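Local coordinates for protein putative alkaline phosphatase (PDB 4F1U) that binds phosphate in the cleft of a periplasmic-binding-protein fold and probably delivers it, as a PstS-type solute-binding protein, to an ABC transporter for phosphate import, at residues Ala8-Ala13 with Gly61-Leu66; Gly147-Phe152 with Thr171-Ser176. All blocks are in the same frame, centred on the assembly; numbering follows the deposited sequence.

Interaction 1: residues Ala8-Ala13 with Gly61-Leu66; sequences ATLPQA and GSDSKL. With PI (hydrogenphosphate ion), chain B.
Ala8 and Gly61 are joined by one backbone hydrogen bond, Ala8 N to Gly61 O at 2.8 Å, nearly straight at the proton (173°). The bond continues the parallel pairing of strands 5-7 and 59-62, in which Gly61 also bonds Gly6, and the two chains then part as each strand gives way to a loop. Thr9 to Gln12 form a type I turn, with Pro11 as N-cap of helix 12-15. Loops leaving strand ends to grip the ligand are characteristic of the periplasmic-binding-protein fold, and phosphate sits here: Thr9 N donates to its O1, and Leu10 N reaches O4 at 2.9 Å. Thr9 OG1, set between the backbone N and the carbonyl carbon (chi1 68°), lies beside that N-H and donates to the same phosphate O1 at 2.7 Å. Asp63 approaches from the other loop, its OD2 2.5 Å from phosphate O4, so close that one of the two acid groups probably supplies a proton. Its OD1 bonds Thr294 and packs against Ala8 CB and Leu10 CB, each at 3.5 Å, and Pro11 CD at 3.6 Å. With an alanine in place of Asp63, phosphate O4 would probably lose its short oxygen partner and Thr294 OG1 the carboxylate it bonds.

Interaction 2: residues Gly147-Phe152 with Thr171-Ser176; sequences GTTELF and TTFGTS. With PI (hydrogenphosphate ion), chain B.
The N terminus of helix 147-159 forms one wall of the phosphate site of this periplasmic-binding-protein fold, and the loop 171-176 packs beside its first turns. Gly147 N donates to phosphate O2 at 2.7 Å. Thr148 N donates to phosphate O3, so the helix dipole probably adds to the attraction for the anion. The hydroxyl of Thr148 strengthens the hold: with OG1 beside its own backbone N (chi1 -50°), it turns to the same O3, which therefore receives two bonds from one residue. Arg142 and Ser146 complete this side of the site.

Away from the ligand, Thr149 carries the contact with the loop. Its CB lies 3.5 Å from Thr171 O, and its methyl CG2, placed anti to the backbone N, pushes in to 3.4 Å from Phe173 N. The same methyl meets Phe173 at the edge of the ring, near its plane, and the two side chains cross at about a right angle. On the adjacent face of the helix, Glu150 and Thr171 run side by side in the same direction, Thr171 CG2 touching Glu150 OE1 at 3.5 Å. The carboxylate is held chiefly by other partners: OE1 bonds Ser64, and OE2 bonds Lys65 N and forms a salt bridge with Arg154. One turn on from Thr149, Phe152 meets Phe173 obliquely, while its ring also stacks on Tyr207 and makes an edge-to-face contact with Phe118.

A water bridges Thr149 of the helix to Thr171 and Phe173 of the loop. This molecule accepts from Phe173 N at 2.9 Å, lies 2.9 Å from Thr171 O, to which it can donate, and is 2.8 Å from Thr149 OG1, a hydroxyl that also bonds Tyr207.

From the N terminus, the chain leaves strand 5-7, passes through 8-13 and returns at 61-66, where interaction 1 closes a loop of 47 intervening residues containing helix 33-42. Interaction 2 opens only later, at 147-152, and closes a shorter loop of 18 residues at 171-176; the two are in series, neither nesting nor crossing. Their centres are about 13 Å apart, yet both reach the phosphate, so the five-stranded sheet holding 5-7 and 59-62 is tied through the ligand to helix 147-159, which follows strand 138-142 of the four-stranded sheet. A direct contact supplements it: Asp63 OD2 packs 3.1 Å from Gly147 CA.

Interaction 1: residues Ala8-Ala13 with Gly61-Leu66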
loop_
_atom_site.group_PDB
_atom_site.type_symbol
_atom_site.label_atom_id
_atom_site.label_comp_id
_atom_site.label_asym_id
_atom_site.label_seq_id
_atom_site.Cartn_x
_atom_site.Cartn_y
_atom_site.Cartn_z
ATOM N N ALA A 8 0.903 -7.303 -2.673
ATOM C CA ALA A 8 -0.082 -6.513 -1.959
ATOM C C ALA A 8 -1.498 -6.810 -2.441
ATOM O O ALA A 8 -1.799 -6.739 -3.633
ATOM C CB ALA A 8 0.217 -5.039 -2.211
ATOM N N THR A 9 -2.400 -7.018 -1.472
ATOM C CA THR A 9 -3.812 -7.133 -1.754
ATOM C C THR A 9 -4.519 -5.761 -1.841
ATOM O O THR A 9 -5.532 -5.652 -2.522
ATOM C CB THR A 9 -4.573 -8.039 -0.772
ATOM O OG1 THR A 9 -4.643 -7.466 0.533
ATOM C CG2 THR A 9 -3.923 -9.433 -0.690
ATOM N N LEU A 10 -3.985 -4.731 -1.165
ATOM C CA LEU A 10 -4.641 -3.424 -1.200
ATOM C C LEU A 10 -4.993 -2.975 -2.638
ATOM O O LEU A 10 -6.134 -2.532 -2.828
ATOM C CB LEU A 10 -3.821 -2.411 -0.382
ATOM C CG LEU A 10 -4.234 -0.937 -0.491
ATOM C CD1 LEU A 10 -3.874 -0.199 0.796
ATOM C CD2 LEU A 10 -3.563 -0.237 -1.683
ATOM N N PRO A 11 -4.080 -3.112 -3.604
ATOM C CA PRO A 11 -4.336 -2.696 -4.985
ATOM C C PRO A 11 -4.688 -3.853 -5.920
ATOM O O PRO A 11 -4.686 -3.668 -7.151
ATOM C CB PRO A 11 -2.992 -2.109 -5.404
ATOM C CG PRO A 11 -2.001 -3.038 -4.773
ATOM C CD PRO A 11 -2.631 -3.403 -3.420
ATOM N N GLN A 12 -4.978 -5.025 -5.397
ATOM C CA GLN A 12 -5.104 -6.153 -6.341
ATOM C C GLN A 12 -6.263 -5.978 -7.300
ATOM O O GLN A 12 -6.132 -6.429 -8.450
ATOM C CB GLN A 12 -5.262 -7.472 -5.573
ATOM C CG GLN A 12 -6.619 -7.656 -4.943
ATOM C CD GLN A 12 -6.734 -8.945 -4.177
ATOM O OE1 GLN A 12 -5.786 -9.459 -3.575
ATOM N NE2 GLN A 12 -7.919 -9.526 -4.267
ATOM N N ALA A 13 -7.380 -5.370 -6.910
ATOM C CA ALA A 13 -8.485 -5.202 -7.836
ATOM C C ALA A 13 -8.119 -4.204 -8.954
ATOM O O ALA A 13 -8.634 -4.305 -10.082
ATOM C CB ALA A 13 -9.763 -4.830 -7.143
ATOM N N GLY A 61 3.773 -6.130 -6.341
ATOM C CA GLY A 61 3.124 -5.002 -5.716
ATOM C C GLY A 61 3.372 -5.044 -4.226
ATOM O O GLY A 61 3.309 -6.096 -3.593
ATOM N N SER A 62 3.668 -3.870 -3.625
ATOM C CA SER A 62 3.882 -3.819 -2.187
ATOM C C SER A 62 3.502 -2.430 -1.678
ATOM O O SER A 62 3.902 -1.436 -2.276
ATOM C CB SER A 62 5.343 -4.077 -1.838
ATOM O OG SER A 62 5.492 -4.106 -0.440
ATOM N N ASP A 63 2.772 -2.384 -0.557
ATOM C CA ASP A 63 2.577 -1.138 0.167
ATOM C C ASP A 63 3.481 -1.089 1.416
ATOM O O ASP A 63 3.327 -0.206 2.258
ATOM C CB ASP A 63 1.120 -0.787 0.447
ATOM C CG ASP A 63 0.178 -1.864 0.054
ATOM O OD1 ASP A 63 -0.416 -1.824 -1.049
ATOM O OD2 ASP A 63 0.010 -2.819 0.860
ATOM N N SER A 64 4.406 -2.029 1.543
ATOM C CA SER A 64 5.487 -2.022 2.495
ATOM C C SER A 64 6.793 -1.696 1.777
ATOM O O SER A 64 7.162 -2.348 0.802
ATOM C CB SER A 64 5.641 -3.391 3.162
ATOM O OG SER A 64 6.819 -3.486 3.918
ATOM N N LYS A 65 7.527 -0.688 2.243
ATOM C CA LYS A 65 8.791 -0.379 1.589
ATOM C C LYS A 65 9.787 -1.498 1.826
ATOM O O LYS A 65 9.772 -2.219 2.839
ATOM C CB LYS A 65 9.403 0.923 2.106
ATOM C CG LYS A 65 8.682 2.137 1.729
ATOM C CD LYS A 65 9.284 3.471 2.008
ATOM C CE LYS A 65 10.681 3.680 1.522
ATOM N NZ LYS A 65 11.084 5.154 1.555
ATOM N N LEU A 66 10.718 -1.601 0.903
ATOM C CA LEU A 66 11.863 -2.505 1.087
ATOM C C LEU A 66 12.716 -1.996 2.242
ATOM O O LEU A 66 13.048 -0.822 2.299
ATOM C CB LEU A 66 12.661 -2.568 -0.216
ATOM C CG LEU A 66 11.960 -3.345 -1.332
ATOM C CD1 LEU A 66 12.514 -2.968 -2.691
ATOM C CD2 LEU A 66 12.114 -4.844 -1.109
HETATM P P PI B . -1.382 -5.728 1.697
HETATM O O1 PI B . -2.103 -7.004 1.287
HETATM O O2 PI B . 0.120 -5.970 1.870
HETATM O O3 PI B . -1.983 -5.140 2.998
HETATM O O4 PI B . -1.602 -4.704 0.543
#

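Interaction 2: residues Gly147-Phe152 with Thr171-Ser176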
loop_
_atom_site.group_PDB
_atom_site.type_symbol
_atom_site.label_atom_id
_atom_site.label_comp_id
_atom_site.label_asym_id
_atom_site.label_seq_id
_atom_site.Cartn_x
_atom_site.Cartn_y
_atom_site.Cartn_z
ATOM N N GLY A 147 1.295 -4.506 3.876
ATOM C CA GLY A 147 1.555 -3.109 3.574
ATOM C C GLY A 147 0.450 -2.174 4.039
ATOM O O GLY A 147 0.723 -1.024 4.392
ATOM N N THR A 148 -0.799 -2.661 4.066
ATOM C CA THR A 148 -1.850 -1.855 4.680
ATOM C C THR A 148 -1.515 -1.584 6.144
ATOM O O THR A 148 -1.669 -0.475 6.640
ATOM C CB THR A 148 -3.229 -2.527 4.540
ATOM O OG1 THR A 148 -3.481 -2.927 3.184
ATOM C CG2 THR A 148 -4.322 -1.553 4.929
ATOM N N THR A 149 -1.065 -2.635 6.837
ATOM C CA THR A 149 -0.609 -2.455 8.207
ATOM C C THR A 149 0.507 -1.420 8.278
ATOM O O THR A 149 0.510 -0.580 9.178
ATOM C CB THR A 149 -0.136 -3.762 8.835
ATOM O OG1 THR A 149 -1.246 -4.650 8.896
ATOM C CG2 THR A 149 0.455 -3.544 10.217
ATOM N N GLU A 150 1.478 -1.483 7.369
ATOM C CA GLU A 150 2.577 -0.498 7.416
ATOM C C GLU A 150 2.016 0.932 7.219
ATOM O O GLU A 150 2.381 1.839 7.983
ATOM C CB GLU A 150 3.654 -0.841 6.403
ATOM C CG GLU A 150 4.880 0.087 6.523
ATOM C CD GLU A 150 6.016 -0.359 5.644
ATOM O OE1 GLU A 150 6.546 -1.482 5.879
ATOM O OE2 GLU A 150 6.388 0.374 4.687
ATOM N N LEU A 151 1.174 1.129 6.225
ATOM C CA LEU A 151 0.620 2.465 6.007
ATOM C C LEU A 151 -0.138 2.965 7.222
ATOM O O LEU A 151 -0.086 4.164 7.563
ATOM C CB LEU A 151 -0.294 2.482 4.782
ATOM C CG LEU A 151 0.409 2.272 3.418
ATOM C CD1 LEU A 151 -0.599 2.253 2.329
ATOM C CD2 LEU A 151 1.444 3.350 3.176
ATOM N N PHE A 152 -0.902 2.082 7.835
ATOM C CA PHE A 152 -1.738 2.467 8.987
ATOM C C PHE A 152 -0.916 2.737 10.231
ATOM O O PHE A 152 -1.140 3.709 10.947
ATOM C CB PHE A 152 -2.755 1.340 9.219
ATOM C CG PHE A 152 -3.749 1.620 10.337
ATOM C CD1 PHE A 152 -4.501 2.769 10.374
ATOM C CD2 PHE A 152 -3.934 0.693 11.341
ATOM C CE1 PHE A 152 -5.429 2.984 11.357
ATOM C CE2 PHE A 152 -4.880 0.895 12.340
ATOM C CZ PHE A 152 -5.611 2.035 12.357
ATOM N N THR A 171 4.853 -4.161 9.633
ATOM C CA THR A 171 3.935 -4.870 8.748
ATOM C C THR A 171 3.070 -5.899 9.489
ATOM O O THR A 171 2.163 -6.465 8.869
ATOM C CB THR A 171 4.662 -5.582 7.592
ATOM O OG1 THR A 171 5.374 -6.726 8.092
ATOM C CG2 THR A 171 5.564 -4.658 6.839
ATOM N N THR A 172 3.321 -6.126 10.769
ATOM C CA THR A 172 2.582 -7.117 11.569
ATOM C C THR A 172 1.885 -6.403 12.700
ATOM O O THR A 172 2.488 -6.119 13.751
ATOM C CB THR A 172 3.480 -8.238 12.058
ATOM O OG1 THR A 172 4.567 -7.734 12.807
ATOM C CG2 THR A 172 4.009 -9.067 10.905
ATOM N N PHE A 173 0.599 -6.094 12.512
ATOM C CA PHE A 173 -0.118 -5.298 13.487
ATOM C C PHE A 173 -0.093 -5.944 14.869
ATOM O O PHE A 173 -0.129 -5.231 15.885
ATOM C CB PHE A 173 -1.551 -5.058 13.036
ATOM C CG PHE A 173 -2.277 -4.077 13.955
ATOM C CD1 PHE A 173 -3.122 -4.535 14.966
ATOM C CD2 PHE A 173 -2.085 -2.727 13.838
ATOM C CE1 PHE A 173 -3.695 -3.656 15.851
ATOM C CE2 PHE A 173 -2.650 -1.850 14.754
ATOM C CZ PHE A 173 -3.445 -2.324 15.759
ATOM N N GLY A 174 -0.114 -7.269 14.924
ATOM C CA GLY A 174 -0.181 -7.907 16.233
ATOM C C GLY A 174 0.882 -7.503 17.163
ATOM O O GLY A 174 0.767 -7.717 18.377
ATOM N N THR A 175 1.991 -6.977 16.709
ATOM C CA THR A 175 3.049 -6.505 17.575
ATOM C C THR A 175 3.304 -5.006 17.525
ATOM O O THR A 175 4.244 -4.509 18.156
ATOM C CB THR A 175 4.350 -7.275 17.303
ATOM O OG1 THR A 175 4.706 -7.157 15.908
ATOM C CG2 THR A 175 4.198 -8.762 17.704
ATOM N N SER A 176 2.528 -4.251 16.794
ATOM C CA SER A 176 2.743 -2.817 16.693
ATOM C C SER A 176 2.727 -2.101 18.010
ATOM O O SER A 176 3.627 -1.323 18.350
ATOM C CB SER A 176 1.712 -2.173 15.755
ATOM O OG SER A 176 1.889 -0.776 15.707
HETATM P P PI B . -1.382 -5.728 1.697
HETATM O O1 PI B . -2.103 -7.004 1.287
HETATM O O2 PI B . 0.120 -5.970 1.870
HETATM O O3 PI B . -1.983 -5.140 2.998
HETATM O O4 PI B . -1.602 -4.704 0.543
HETATM O O HOH W 1 -0.423 -7.054 9.974
#